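Local coordinates for sugar kinase, pfkB family (PDB 2AJR), which probably phosphorylates a phosphorylated sugar with ATP, as a pfkB-family kinase thought to be a 1-phosphofructokinase, at the interface of chains A and B. Numbering follows the deposited sequence. Chains: chain A/B, sugar kinase, pfkB family.

The interface of chains A and B. Residues chain A 25, 27, 106, 108, 121; chain B 25, 27, 106, 108, 110, 121, 123.
A:Glu106 reaches across the two-fold to B:Glu106 and B:Arg25. Its CB lies 3.7 Å from NH1 of B:Arg25, and CG passes beside the same nitrogen. With CG anti to the backbone N (chi1 -178°) and the chain extended beyond it, the carboxylate is carried to that of B:Glu106. The two acids meet tip to tip and almost coplanar, 4° apart, with OE1 of A:Glu106 2.9 Å from OE2 of B:Glu106. A pair of carboxylate oxygens this close suggests that they share a proton, or that the nearby arginines soften the repulsion; the model cannot show which. OE2 of A:Glu106 faces OE1 of B:Glu106 at 3.5 Å and takes a weak hydrogen bond from NE of A:Arg25. B:Arg25 lays its guanidinium across A:Glu106: NH1 meets OE1 by charge at 3.1 Å, its N-H not aimed there, while NH2 donates to the backbone O of A:Glu106 at 3.1 Å, on a lone pair. Bends at chi2 and chi3 bring NE of A:Arg25 between the acids, 3.5 Å from OE1 of B:Glu106 in a longer salt bridge, guanidinium and carboxylate nearly perpendicular, 83° apart. Alongside, the isoleucines touch by their CD1 methyls: that of A:Ile108 lies 3.5 Å from that of B:Ile27, while A:Ile27 points tip to tip at B:Ile108 and B:Ile121. Strands 22-28, 105-112 and 117-122 of each chain supply nearly all of this patch, sheet facing sheet mid-dimer, a pairing known in pfkB kinases and plausibly biological here.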
loop_
_atom_site.group_PDB
_atom_site.type_symbol
_atom_site.label_atom_id
_atom_site.label_comp_id
_atom_site.label_asym_id
_atom_site.label_seq_id
_atom_site.Cartn_x
_atom_site.Cartn_y
_atom_site.Cartn_z
ATOM N N ARG A 25 5.834 -3.661 -1.797
ATOM C CA ARG A 25 5.035 -4.461 -0.894
ATOM C C ARG A 25 4.382 -5.600 -1.653
ATOM O O ARG A 25 3.412 -5.394 -2.387
ATOM C CB ARG A 25 3.963 -3.625 -0.214
ATOM C CG ARG A 25 3.096 -4.488 0.745
ATOM C CD ARG A 25 2.694 -3.747 2.001
ATOM N NE ARG A 25 3.800 -3.599 2.951
ATOM C CZ ARG A 25 4.250 -4.557 3.764
ATOM N NH1 ARG A 25 3.712 -5.774 3.768
ATOM N NH2 ARG A 25 5.251 -4.289 4.585
ATOM N N ILE A 27 2.244 -9.088 -1.614
ATOM C CA ILE A 27 1.195 -9.701 -0.827
ATOM C C ILE A 27 0.781 -10.936 -1.603
ATOM O O ILE A 27 0.539 -10.848 -2.803
ATOM C CB ILE A 27 -0.011 -8.753 -0.686
ATOM C CG1 ILE A 27 0.456 -7.350 -0.288
ATOM C CG2 ILE A 27 -1.017 -9.294 0.330
ATOM C CD1 ILE A 27 -0.552 -6.277 -0.589
ATOM N N GLU A 106 5.694 3.725 -2.714
ATOM C CA GLU A 106 5.532 2.339 -2.318
ATOM C C GLU A 106 4.659 1.715 -3.389
ATOM O O GLU A 106 3.537 2.161 -3.593
ATOM C CB GLU A 106 4.898 2.200 -0.932
ATOM C CG GLU A 106 4.762 0.719 -0.462
ATOM C CD GLU A 106 4.077 0.517 0.919
ATOM O OE1 GLU A 106 3.129 1.265 1.246
ATOM O OE2 GLU A 106 4.470 -0.422 1.665
ATOM N N ILE A 108 2.732 -1.775 -4.982
ATOM C CA ILE A 108 2.020 -2.927 -4.433
ATOM C C ILE A 108 1.880 -4.017 -5.491
ATOM O O ILE A 108 1.449 -3.749 -6.601
ATOM C CB ILE A 108 0.633 -2.503 -3.897
ATOM C CG1 ILE A 108 0.817 -1.588 -2.672
ATOM C CG2 ILE A 108 -0.195 -3.718 -3.548
ATOM C CD1 ILE A 108 -0.423 -0.894 -2.214
ATOM N N ILE A 121 0.262 -2.346 -8.668
ATOM C CA ILE A 121 -0.089 -0.937 -8.612
ATOM C C ILE A 121 1.188 -0.114 -8.440
ATOM O O ILE A 121 1.866 -0.217 -7.414
ATOM C CB ILE A 121 -1.056 -0.624 -7.466
ATOM C CG1 ILE A 121 -2.277 -1.544 -7.524
ATOM C CG2 ILE A 121 -1.478 0.827 -7.551
ATOM C CD1 ILE A 121 -3.176 -1.452 -6.324
ATOM N N ARG B 25 -4.085 3.150 3.560
ATOM C CA ARG B 25 -3.579 3.473 2.220
ATOM C C ARG B 25 -4.722 3.307 1.233
ATOM O O ARG B 25 -5.078 2.185 0.882
ATOM C CB ARG B 25 -2.452 2.522 1.844
ATOM C CG ARG B 25 -1.742 2.845 0.547
ATOM C CD ARG B 25 -0.435 3.540 0.789
ATOM N NE ARG B 25 0.109 4.057 -0.457
ATOM C CZ ARG B 25 0.893 3.371 -1.286
ATOM N NH1 ARG B 25 1.241 2.115 -1.018
ATOM N NH2 ARG B 25 1.337 3.953 -2.394
ATOM N N ILE B 27 -6.353 3.828 -2.442
ATOM C CA ILE B 27 -5.872 3.846 -3.807
ATOM C C ILE B 27 -7.101 3.873 -4.666
ATOM O O ILE B 27 -7.983 3.039 -4.484
ATOM C CB ILE B 27 -5.055 2.604 -4.110
ATOM C CG1 ILE B 27 -3.891 2.475 -3.111
ATOM C CG2 ILE B 27 -4.554 2.632 -5.525
ATOM C CD1 ILE B 27 -3.188 1.116 -3.164
ATOM N N GLU B 106 -0.360 -1.474 8.496
ATOM C CA GLU B 106 -0.860 -0.767 7.306
ATOM C C GLU B 106 -2.109 -1.509 6.799
ATOM O O GLU B 106 -2.184 -2.735 6.884
ATOM C CB GLU B 106 0.216 -0.739 6.222
ATOM C CG GLU B 106 -0.104 0.181 5.041
ATOM C CD GLU B 106 0.916 0.088 3.885
ATOM O OE1 GLU B 106 1.805 -0.820 3.897
ATOM O OE2 GLU B 106 0.800 0.932 2.951
ATOM N N ILE B 108 -4.653 -1.577 3.269
ATOM C CA ILE B 108 -4.803 -1.119 1.894
ATOM C C ILE B 108 -6.255 -1.207 1.489
ATOM O O ILE B 108 -6.909 -2.242 1.678
ATOM C CB ILE B 108 -3.970 -1.977 0.938
ATOM C CG1 ILE B 108 -2.488 -1.881 1.321
ATOM C CG2 ILE B 108 -4.186 -1.549 -0.507
ATOM C CD1 ILE B 108 -1.600 -2.867 0.600
ATOM N N ILE B 110 -8.458 -0.517 -1.961
ATOM C CA ILE B 110 -8.532 -0.196 -3.384
ATOM C C ILE B 110 -9.977 0.102 -3.711
ATOM O O ILE B 110 -10.823 -0.777 -3.651
ATOM C CB ILE B 110 -8.002 -1.331 -4.252
ATOM C CG1 ILE B 110 -6.513 -1.585 -3.927
ATOM C CG2 ILE B 110 -8.168 -0.986 -5.725
ATOM C CD1 ILE B 110 -6.062 -3.022 -4.069
ATOM N N ILE B 121 -7.274 -5.056 1.958
ATOM C CA ILE B 121 -6.294 -5.997 2.476
ATOM C C ILE B 121 -5.849 -5.493 3.839
ATOM O O ILE B 121 -5.265 -4.420 3.937
ATOM C CB ILE B 121 -5.100 -6.128 1.538
ATOM C CG1 ILE B 121 -5.574 -6.553 0.143
ATOM C CG2 ILE B 121 -4.113 -7.139 2.087
ATOM C CD1 ILE B 121 -4.463 -6.653 -0.882
ATOM N N PHE B 123 -3.861 -6.022 7.540
ATOM C CA PHE B 123 -2.726 -6.702 8.149
ATOM C C PHE B 123 -3.009 -6.788 9.636
ATOM O O PHE B 123 -3.920 -6.112 10.124
ATOM C CB PHE B 123 -1.421 -5.988 7.793
ATOM C CG PHE B 123 -1.037 -6.151 6.340
ATOM C CD1 PHE B 123 -1.525 -5.280 5.372
ATOM C CD2 PHE B 123 -0.234 -7.212 5.934
ATOM C CE1 PHE B 123 -1.199 -5.436 4.032
ATOM C CE2 PHE B 123 0.098 -7.375 4.588
ATOM C CZ PHE B 123 -0.384 -6.477 3.637
#